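Local coordinates for protein L-lysine 6-oxidase (Marinomonas mediterranea, PDB 3WEU) that oxidises the epsilon-amino group of free L-lysine with a cysteine tryptophylquinone cofactor, releasing the hydrogen peroxide that makes it antibacterial, at residues 254-266 against 436-448. Sequence-based numbering, arbitrary orientation.
Sequences EIVNISTLSDTCF and TASIGNCVGLPMC
Asn257 lays its amide against Val443, whose CG2 lies 3.5 Å from Asn257 OD1, while a water accepting from both Asn257 N and ND2 donates onward to Gly440 O; ND2 also hydrogen-bonds to Gln584. Ser259 O is gripped twice, by Gly444 N at 2.9 Å and by Leu445 N at 3.3 Å, both arriving from one face of its carbonyl plane. Thr260 forms a single beta bridge with Val443 and also starts helix 261-272 through a capping box: its OG1, placed between the backbone N and the carbonyl carbon (chi1 74°), accepts from Asp263 N, and Asp263 OD2 accepts from Thr260 N. The first turn of this helix docks on the type I turn Ile439-Cys442, just upstream of Pro446 and Cys448, whose backbone O and N, respectively, hydrogen-bond to the tryptophylquinone at position 581. Leu261 N donates to Cys442 O at 2.9 Å, from well above the carbonyl plane. The Leu261 side chain forks, Leu261 CD1 lying 3.9 Å from Ile439 CB and CD2 pressing tightly on Met447 CE at 3.5 Å, roughly at right angles to the methionine. Ser262 rests CB on Gly440 CA at 3.7 Å, with OG hydrogen-bonded to Tyr467. One turn after Leu261, Cys265 SG meets Ile439 CD1 at 3.4 Å.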
loop_
_atom_site.group_PDB
_atom_site.type_symbol
_atom_site.label_atom_id
_atom_site.label_comp_id
_atom_site.label_asym_id
_atom_site.label_seq_id
_atom_site.Cartn_x
_atom_site.Cartn_y
_atom_site.Cartn_z
ATOM N N GLU A 254 -34.545 -2.080 18.516
ATOM C CA GLU A 254 -35.897 -1.545 18.616
ATOM C C GLU A 254 -36.342 -0.770 17.386
ATOM O O GLU A 254 -37.506 -0.376 17.320
ATOM C CB GLU A 254 -35.995 -0.649 19.808
ATOM C CG GLU A 254 -35.798 -1.411 21.092
ATOM C CD GLU A 254 -35.404 -0.554 22.300
ATOM O OE1 GLU A 254 -36.075 -0.628 23.374
ATOM O OE2 GLU A 254 -34.380 0.175 22.213
ATOM N N ILE A 255 -35.439 -0.485 16.463
ATOM C CA ILE A 255 -35.753 0.294 15.269
ATOM C C ILE A 255 -35.944 -0.682 14.106
ATOM O O ILE A 255 -35.090 -1.512 13.835
ATOM C CB ILE A 255 -34.628 1.293 14.959
ATOM C CG1 ILE A 255 -34.441 2.192 16.205
ATOM C CG2 ILE A 255 -34.952 2.105 13.714
ATOM C CD1 ILE A 255 -33.515 3.324 16.126
ATOM N N VAL A 256 -37.122 -0.613 13.490
ATOM C CA VAL A 256 -37.546 -1.571 12.481
ATOM C C VAL A 256 -37.417 -0.970 11.071
ATOM O O VAL A 256 -37.752 0.197 10.858
ATOM C CB VAL A 256 -39.022 -1.888 12.774
ATOM C CG1 VAL A 256 -39.608 -2.885 11.792
ATOM C CG2 VAL A 256 -39.185 -2.421 14.196
ATOM N N ASN A 257 -36.959 -1.782 10.136
ATOM C CA ASN A 257 -36.870 -1.420 8.732
ATOM C C ASN A 257 -38.255 -1.229 8.131
ATOM O O ASN A 257 -39.179 -1.991 8.386
ATOM C CB ASN A 257 -36.065 -2.481 7.967
ATOM C CG ASN A 257 -34.606 -2.544 8.438
ATOM O OD1 ASN A 257 -33.795 -1.741 8.010
ATOM N ND2 ASN A 257 -34.293 -3.445 9.369
ATOM N N ILE A 258 -38.395 -0.170 7.331
ATOM C CA ILE A 258 -39.613 0.081 6.632
ATOM C C ILE A 258 -40.130 -1.142 5.872
ATOM O O ILE A 258 -41.318 -1.487 5.996
ATOM C CB ILE A 258 -39.503 1.309 5.728
ATOM C CG1 ILE A 258 -39.460 2.599 6.577
ATOM C CG2 ILE A 258 -40.727 1.369 4.763
ATOM C CD1 ILE A 258 -38.896 3.820 5.823
ATOM N N SER A 259 -39.249 -1.790 5.122
ATOM C CA SER A 259 -39.554 -3.100 4.521
ATOM C C SER A 259 -38.565 -4.121 5.121
ATOM O O SER A 259 -37.333 -4.047 4.925
ATOM C CB SER A 259 -39.494 -3.072 2.985
ATOM O OG SER A 259 -40.307 -2.016 2.436
ATOM N N THR A 260 -39.116 -4.998 5.931
ATOM C CA THR A 260 -38.375 -6.074 6.592
ATOM C C THR A 260 -38.328 -7.310 5.714
ATOM O O THR A 260 -39.109 -7.469 4.744
ATOM C CB THR A 260 -38.981 -6.508 7.937
ATOM O OG1 THR A 260 -40.174 -7.279 7.704
ATOM C CG2 THR A 260 -39.377 -5.307 8.796
ATOM N N LEU A 261 -37.455 -8.239 6.082
ATOM C CA LEU A 261 -37.473 -9.532 5.364
ATOM C C LEU A 261 -38.744 -10.324 5.557
ATOM O O LEU A 261 -39.176 -11.079 4.657
ATOM C CB LEU A 261 -36.264 -10.348 5.740
ATOM C CG LEU A 261 -35.515 -11.222 4.739
ATOM C CD1 LEU A 261 -35.864 -12.654 4.892
ATOM C CD2 LEU A 261 -35.475 -10.788 3.256
ATOM N N SER A 262 -39.441 -10.122 6.679
ATOM C CA SER A 262 -40.824 -10.653 6.766
ATOM C C SER A 262 -41.776 -10.051 5.726
ATOM O O SER A 262 -42.506 -10.803 5.062
ATOM C CB SER A 262 -41.425 -10.533 8.156
ATOM O OG SER A 262 -42.750 -11.057 8.219
ATOM N N ASP A 263 -41.704 -8.747 5.519
ATOM C CA ASP A 263 -42.470 -8.132 4.430
ATOM C C ASP A 263 -42.057 -8.803 3.089
ATOM O O ASP A 263 -42.927 -9.081 2.269
ATOM C CB ASP A 263 -42.275 -6.638 4.331
ATOM C CG ASP A 263 -42.695 -5.939 5.559
ATOM O OD1 ASP A 263 -43.788 -6.220 6.027
ATOM O OD2 ASP A 263 -41.892 -5.178 6.125
ATOM N N THR A 264 -40.771 -9.086 2.900
ATOM C CA THR A 264 -40.323 -9.724 1.660
ATOM C C THR A 264 -41.008 -11.083 1.487
ATOM O O THR A 264 -41.606 -11.397 0.414
ATOM C CB THR A 264 -38.814 -9.874 1.594
ATOM O OG1 THR A 264 -38.199 -8.582 1.639
ATOM C CG2 THR A 264 -38.401 -10.616 0.304
ATOM N N CYS A 265 -40.935 -11.908 2.532
ATOM C CA CYS A 265 -41.521 -13.256 2.462
ATOM C C CYS A 265 -43.030 -13.179 2.236
ATOM O O CYS A 265 -43.559 -13.977 1.457
ATOM C CB CYS A 265 -41.175 -14.113 3.702
ATOM S SG CYS A 265 -39.437 -14.544 3.731
ATOM N N PHE A 266 -43.721 -12.252 2.922
ATOM C CA PHE A 266 -45.133 -12.054 2.783
ATOM C C PHE A 266 -45.494 -11.673 1.335
ATOM O O PHE A 266 -46.366 -12.252 0.728
ATOM C CB PHE A 266 -45.618 -10.961 3.779
ATOM C CG PHE A 266 -47.088 -10.778 3.796
ATOM C CD1 PHE A 266 -47.894 -11.787 4.311
ATOM C CD2 PHE A 266 -47.698 -9.682 3.197
ATOM C CE1 PHE A 266 -49.277 -11.666 4.258
ATOM C CE2 PHE A 266 -49.061 -9.540 3.193
ATOM C CZ PHE A 266 -49.867 -10.524 3.742
ATOM N N THR A 436 -42.769 -14.364 11.792
ATOM C CA THR A 436 -42.471 -12.956 11.484
ATOM C C THR A 436 -41.410 -12.377 12.416
ATOM O O THR A 436 -40.673 -11.455 12.025
ATOM C CB THR A 436 -43.754 -12.128 11.488
ATOM O OG1 THR A 436 -44.316 -12.109 12.798
ATOM C CG2 THR A 436 -44.734 -12.690 10.505
ATOM N N ALA A 437 -41.321 -12.905 13.653
ATOM C CA ALA A 437 -40.489 -12.305 14.670
ATOM C C ALA A 437 -39.024 -12.498 14.415
ATOM O O ALA A 437 -38.255 -11.773 14.993
ATOM C CB ALA A 437 -40.795 -12.851 16.047
ATOM N N SER A 438 -38.638 -13.486 13.619
ATOM C CA SER A 438 -37.240 -13.678 13.343
ATOM C C SER A 438 -36.827 -12.742 12.219
ATOM O O SER A 438 -36.034 -11.787 12.415
ATOM C CB SER A 438 -36.974 -15.139 12.955
ATOM O OG SER A 438 -37.903 -15.541 11.954
ATOM N N ILE A 439 -37.367 -13.014 11.038
ATOM C CA ILE A 439 -36.952 -12.292 9.841
ATOM C C ILE A 439 -37.528 -10.891 9.736
ATOM O O ILE A 439 -37.043 -10.098 8.951
ATOM C CB ILE A 439 -37.200 -13.091 8.572
ATOM C CG1 ILE A 439 -38.628 -13.534 8.466
ATOM C CG2 ILE A 439 -36.281 -14.301 8.549
ATOM C CD1 ILE A 439 -38.945 -13.977 7.036
ATOM N N GLY A 440 -38.521 -10.560 10.543
ATOM C CA GLY A 440 -39.040 -9.184 10.603
ATOM C C GLY A 440 -38.014 -8.260 11.221
ATOM O O GLY A 440 -38.092 -7.037 11.010
ATOM N N ASN A 441 -37.014 -8.851 11.884
ATOM C CA ASN A 441 -35.861 -8.075 12.381
ATOM C C ASN A 441 -34.666 -7.991 11.447
ATOM O O ASN A 441 -33.611 -7.537 11.857
ATOM C CB ASN A 441 -35.502 -8.615 13.746
ATOM C CG ASN A 441 -36.606 -8.331 14.745
ATOM O OD1 ASN A 441 -37.057 -7.201 14.827
ATOM N ND2 ASN A 441 -37.038 -9.327 15.477
ATOM N N CYS A 442 -34.833 -8.474 10.205
ATOM C CA CYS A 442 -33.814 -8.365 9.161
ATOM C C CYS A 442 -34.261 -7.414 8.057
ATOM O O CYS A 442 -35.467 -7.150 7.853
ATOM C CB CYS A 442 -33.615 -9.701 8.501
ATOM S SG CYS A 442 -32.975 -11.026 9.612
ATOM N N VAL A 443 -33.278 -6.857 7.403
ATOM C CA VAL A 443 -33.487 -5.915 6.321
ATOM C C VAL A 443 -34.197 -6.615 5.135
ATOM O O VAL A 443 -33.798 -7.685 4.695
ATOM C CB VAL A 443 -32.114 -5.313 5.854
ATOM C CG1 VAL A 443 -32.263 -4.640 4.469
ATOM C CG2 VAL A 443 -31.631 -4.288 6.882
ATOM N N GLY A 444 -35.254 -6.005 4.636
ATOM C CA GLY A 444 -35.894 -6.422 3.391
ATOM C C GLY A 444 -35.463 -5.634 2.158
ATOM O O GLY A 444 -35.071 -6.206 1.151
ATOM N N LEU A 445 -35.458 -4.312 2.253
ATOM C CA LEU A 445 -35.072 -3.481 1.132
ATOM C C LEU A 445 -34.346 -2.259 1.679
ATOM O O LEU A 445 -34.627 -1.858 2.817
ATOM C CB LEU A 445 -36.295 -2.969 0.399
ATOM C CG LEU A 445 -37.182 -3.985 -0.289
ATOM C CD1 LEU A 445 -38.464 -3.343 -0.711
ATOM C CD2 LEU A 445 -36.367 -4.478 -1.484
ATOM N N PRO A 446 -33.380 -1.704 0.927
ATOM C CA PRO A 446 -32.843 -2.183 -0.315
ATOM C C PRO A 446 -31.931 -3.370 -0.068
ATOM O O PRO A 446 -31.687 -3.740 1.075
ATOM C CB PRO A 446 -32.006 -1.008 -0.850
ATOM C CG PRO A 446 -31.634 -0.214 0.373
ATOM C CD PRO A 446 -32.737 -0.444 1.376
ATOM N N MET A 447 -31.445 -3.951 -1.150
ATOM C CA MET A 447 -30.553 -5.084 -1.107
ATOM C C MET A 447 -29.422 -4.879 -2.136
ATOM O O MET A 447 -29.588 -5.258 -3.301
ATOM C CB MET A 447 -31.385 -6.345 -1.388
ATOM C CG MET A 447 -32.068 -6.949 -0.161
ATOM S SD MET A 447 -33.022 -8.346 -0.628
ATOM C CE MET A 447 -33.451 -9.071 0.982
ATOM N N CYS A 448 -28.337 -4.259 -1.699
ATOM C CA CYS A 448 -27.200 -3.922 -2.502
ATOM C C CYS A 448 -25.864 -4.090 -1.788
ATOM O O CYS A 448 -25.005 -3.232 -1.872
ATOM C CB CYS A 448 -27.362 -2.496 -3.094
ATOM S SG CYS A 448 -26.216 -2.085 -4.486
HETATM O O HOH W 1 -36.190 -4.524 13.848
HETATM O O HOH W 2 -36.484 -4.673 10.957
HETATM O O HOH W 3 -33.540 -0.807 5.396
HETATM O O HOH W 4 -36.942 -0.430 3.653
HETATM O O HOH W 5 -36.606 -7.954 -0.310
#